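Local coordinates for protein 5,10-methylenetetrahydrofolate dehydrogenase (Bombyx mori, PDB 5ZF1) that probably oxidises 5,10-methylenetetrahydrofolate with NADP+ as the electron acceptor, a step of one-carbon folate metabolism, at residues Lys21-Trp25 with Phe290-Gln294. Residues are numbered along the deposited sequence; the frame is centred on the assembly and turned at random.
Sequences KIAQW and FQAAQ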
ATOM      1  N   LYS B  21      16.399  -1.360  26.619  1.00 27.01           N
ATOM      2  CA  LYS B  21      16.639  -0.267  25.685  1.00 25.31           C
ATOM      3  C   LYS B  21      15.975   1.025  26.141  1.00 23.97           C
ATOM      4  O   LYS B  21      16.534   2.112  25.948  1.00 25.18           O
ATOM      5  CB  LYS B  21      16.161  -0.660  24.285  1.00 28.88           C
ATOM      6  CG  LYS B  21      17.017  -1.743  23.661  1.00 32.71           C
ATOM      7  CD  LYS B  21      16.568  -2.068  22.247  1.00 40.25           C
ATOM      8  CE  LYS B  21      17.400  -3.202  21.659  1.00 44.37           C
ATOM      9  NZ  LYS B  21      16.964  -3.542  20.276  1.00 55.52           N
ATOM     10  N   ILE B  22      14.770   0.924  26.713  1.00 23.92           N
ATOM     11  CA  ILE B  22      14.057   2.096  27.207  1.00 24.38           C
ATOM     12  C   ILE B  22      14.812   2.720  28.374  1.00 24.36           C
ATOM     13  O   ILE B  22      14.953   3.945  28.454  1.00 28.39           O
ATOM     14  CB  ILE B  22      12.621   1.709  27.609  1.00 24.92           C
ATOM     15  CG1 ILE B  22      11.787   1.342  26.365  1.00 26.97           C
ATOM     16  CG2 ILE B  22      11.944   2.847  28.361  1.00 28.34           C
ATOM     17  CD1 ILE B  22      10.386   0.748  26.693  1.00 23.21           C
ATOM     18  N   ALA B  23      15.314   1.889  29.286  1.00 27.48           N
ATOM     19  CA  ALA B  23      16.067   2.418  30.422  1.00 29.43           C
ATOM     20  C   ALA B  23      17.314   3.161  29.961  1.00 34.15           C
ATOM     21  O   ALA B  23      17.619   4.248  30.464  1.00 34.06           O
ATOM     22  CB  ALA B  23      16.432   1.291  31.387  1.00 27.52           C
ATOM     23  N   GLN B  24      18.035   2.604  28.982  1.00 31.08           N
ATOM     24  CA  GLN B  24      19.217   3.273  28.443  1.00 33.50           C
ATOM     25  C   GLN B  24      18.871   4.638  27.851  1.00 33.25           C
ATOM     26  O   GLN B  24      19.580   5.625  28.079  1.00 32.37           O
ATOM     27  CB  GLN B  24      19.877   2.378  27.394  1.00 30.14           C
ATOM     28  CG  GLN B  24      21.235   2.861  26.923  1.00 36.70           C
ATOM     29  CD  GLN B  24      22.075   3.442  28.045  1.00 49.43           C
ATOM     30  OE1 GLN B  24      22.299   2.794  29.069  1.00 50.72           O
ATOM     31  NE2 GLN B  24      22.532   4.677  27.864  1.00 52.48           N
ATOM     32  N   TRP B  25      17.782   4.711  27.076  1.00 30.64           N
ATOM     33  CA  TRP B  25      17.380   5.970  26.455  1.00 27.96           C
ATOM     34  C   TRP B  25      16.880   6.969  27.496  1.00 31.42           C
ATOM     35  O   TRP B  25      17.131   8.178  27.385  1.00 33.21           O
ATOM     36  CB  TRP B  25      16.302   5.693  25.394  1.00 29.77           C
ATOM     37  CG  TRP B  25      15.658   6.896  24.776  1.00 28.81           C
ATOM     38  CD1 TRP B  25      16.145   7.651  23.751  1.00 26.42           C
ATOM     39  CD2 TRP B  25      14.374   7.445  25.100  1.00 25.87           C
ATOM     40  NE1 TRP B  25      15.267   8.656  23.442  1.00 29.54           N
ATOM     41  CE2 TRP B  25      14.166   8.548  24.249  1.00 29.31           C
ATOM     42  CE3 TRP B  25      13.380   7.112  26.030  1.00 22.93           C
ATOM     43  CZ2 TRP B  25      13.004   9.322  24.293  1.00 25.83           C
ATOM     44  CZ3 TRP B  25      12.227   7.885  26.076  1.00 28.39           C
ATOM     45  CH2 TRP B  25      12.057   8.984  25.220  1.00 27.29           C
ATOM     46  N   PHE B 290       7.762   3.320  22.184  1.00 22.32           N
ATOM     47  CA  PHE B 290       9.161   3.693  22.355  1.00 23.55           C
ATOM     48  C   PHE B 290       9.705   4.371  21.101  1.00 29.73           C
ATOM     49  O   PHE B 290      10.398   5.392  21.192  1.00 27.21           O
ATOM     50  CB  PHE B 290       9.970   2.446  22.711  1.00 23.81           C
ATOM     51  CG  PHE B 290      11.435   2.708  22.968  1.00 22.08           C
ATOM     52  CD1 PHE B 290      11.860   3.912  23.521  1.00 24.76           C
ATOM     53  CD2 PHE B 290      12.384   1.741  22.657  1.00 26.82           C
ATOM     54  CE1 PHE B 290      13.197   4.140  23.745  1.00 24.62           C
ATOM     55  CE2 PHE B 290      13.721   1.970  22.888  1.00 26.81           C
ATOM     56  CZ  PHE B 290      14.129   3.166  23.436  1.00 32.15           C
ATOM     57  N   GLN B 291       9.398   3.821  19.918  1.00 25.87           N
ATOM     58  CA  GLN B 291       9.819   4.462  18.674  1.00 23.45           C
ATOM     59  C   GLN B 291       9.267   5.877  18.562  1.00 21.79           C
ATOM     60  O   GLN B 291       9.987   6.800  18.166  1.00 27.33           O
ATOM     61  CB  GLN B 291       9.368   3.619  17.477  1.00 25.90           C
ATOM     62  CG  GLN B 291       9.775   4.153  16.113  1.00 27.23           C
ATOM     63  CD  GLN B 291       8.902   3.568  15.002  1.00 31.92           C
ATOM     64  OE1 GLN B 291       8.477   2.422  15.086  1.00 35.39           O
ATOM     65  NE2 GLN B 291       8.664   4.342  13.952  1.00 34.03           N
ATOM     66  N   ALA B 292       7.985   6.066  18.880  1.00 22.25           N
ATOM     67  CA  ALA B 292       7.393   7.397  18.782  1.00 22.90           C
ATOM     68  C   ALA B 292       8.042   8.361  19.769  1.00 28.98           C
ATOM     69  O   ALA B 292       8.364   9.502  19.414  1.00 27.59           O
ATOM     70  CB  ALA B 292       5.887   7.329  19.009  1.00 22.87           C
ATOM     71  N   ALA B 293       8.246   7.920  21.010  1.00 25.52           N
ATOM     72  CA  ALA B 293       8.858   8.796  22.006  1.00 26.50           C
ATOM     73  C   ALA B 293      10.246   9.239  21.572  1.00 28.91           C
ATOM     74  O   ALA B 293      10.634  10.391  21.797  1.00 29.12           O
ATOM     75  CB  ALA B 293       8.919   8.097  23.369  1.00 25.18           C
ATOM     76  N   GLN B 294      11.010   8.342  20.939  1.00 26.55           N
ATOM     77  CA  GLN B 294      12.339   8.735  20.477  1.00 29.30           C
ATOM     78  C   GLN B 294      12.251   9.741  19.340  1.00 32.48           C
ATOM     79  O   GLN B 294      12.995  10.728  19.319  1.00 30.11           O
ATOM     80  CB  GLN B 294      13.130   7.515  20.025  1.00 29.82           C
ATOM     81  CG  GLN B 294      13.354   6.471  21.091  1.00 28.45           C
ATOM     82  CD  GLN B 294      14.146   5.312  20.548  1.00 28.57           C
ATOM     83  OE1 GLN B 294      15.330   5.445  20.247  1.00 36.78           O
ATOM     84  NE2 GLN B 294      13.485   4.177  20.371  1.00 32.13           N
TER
HETATM   85  O   HOH W   1      15.611   9.856  20.919  1.00 38.99           O
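Phe-290 turns its ring edge toward one face of the Trp-25 indole in an offset edge-to-face pair, the planes 70° apart and the centroid of the five-membered ring 5.5 Å from that of the phenyl. The leading atom is Phe-290 CE1, 3.8 Å from Trp-25 CE3, while Trp-25 CB sits in the phenyl plane at the same rim. Phe-290 reaches across to helix 7-26 because its chi1 of -178° sets CG opposite the backbone N, which brings CZ beside the carbonyl oxygen of Lys-21.

CH-pi contacts fill in around the two rings. Ile-22 CG1 stands over the phenyl face, 3.7 Å from the centroid of the Phe-290 ring and 11° off its normal. Gln-294 CG rests on the same indole face that receives the phenyl edge, 3.9 Å from the centroid of the Trp-25 five-membered ring. Apart from these, Gln-294 NE2 lies above the opposite face of the phenyl, which is thus placed between Ile-22 CG1 and this amide nitrogen; NE2 also makes a weak hydrogen bond to Phe-290 O.

Segments 21-25 and 290-294 run nearly parallel, their axes 11.6 Å apart at closest approach, and the large side chains bridge that spacing. Segment 21-25 belongs to the tetrahydrofolate dehydrogenase/cyclohydrolase catalytic domain family and segment 290-294 to its Rossmann-type NAD(P)-binding domain family, so the contact joins the N- and C-terminal parts of the chain. Pro-33 touches Ile-22, Trp-25 and Ala-293.

At the far end of the indole, Trp-25 CH2 meets Ala-293 CB at 3.7 Å. Polar linkage is by water: Trp-25 NE1 donates to it at 2.8 Å, and it donates in turn to Gln-294 O. A leucine at Trp-25 would probably leave this water without its indole donor and open a gap beside Ala-293 and the phenyl edge.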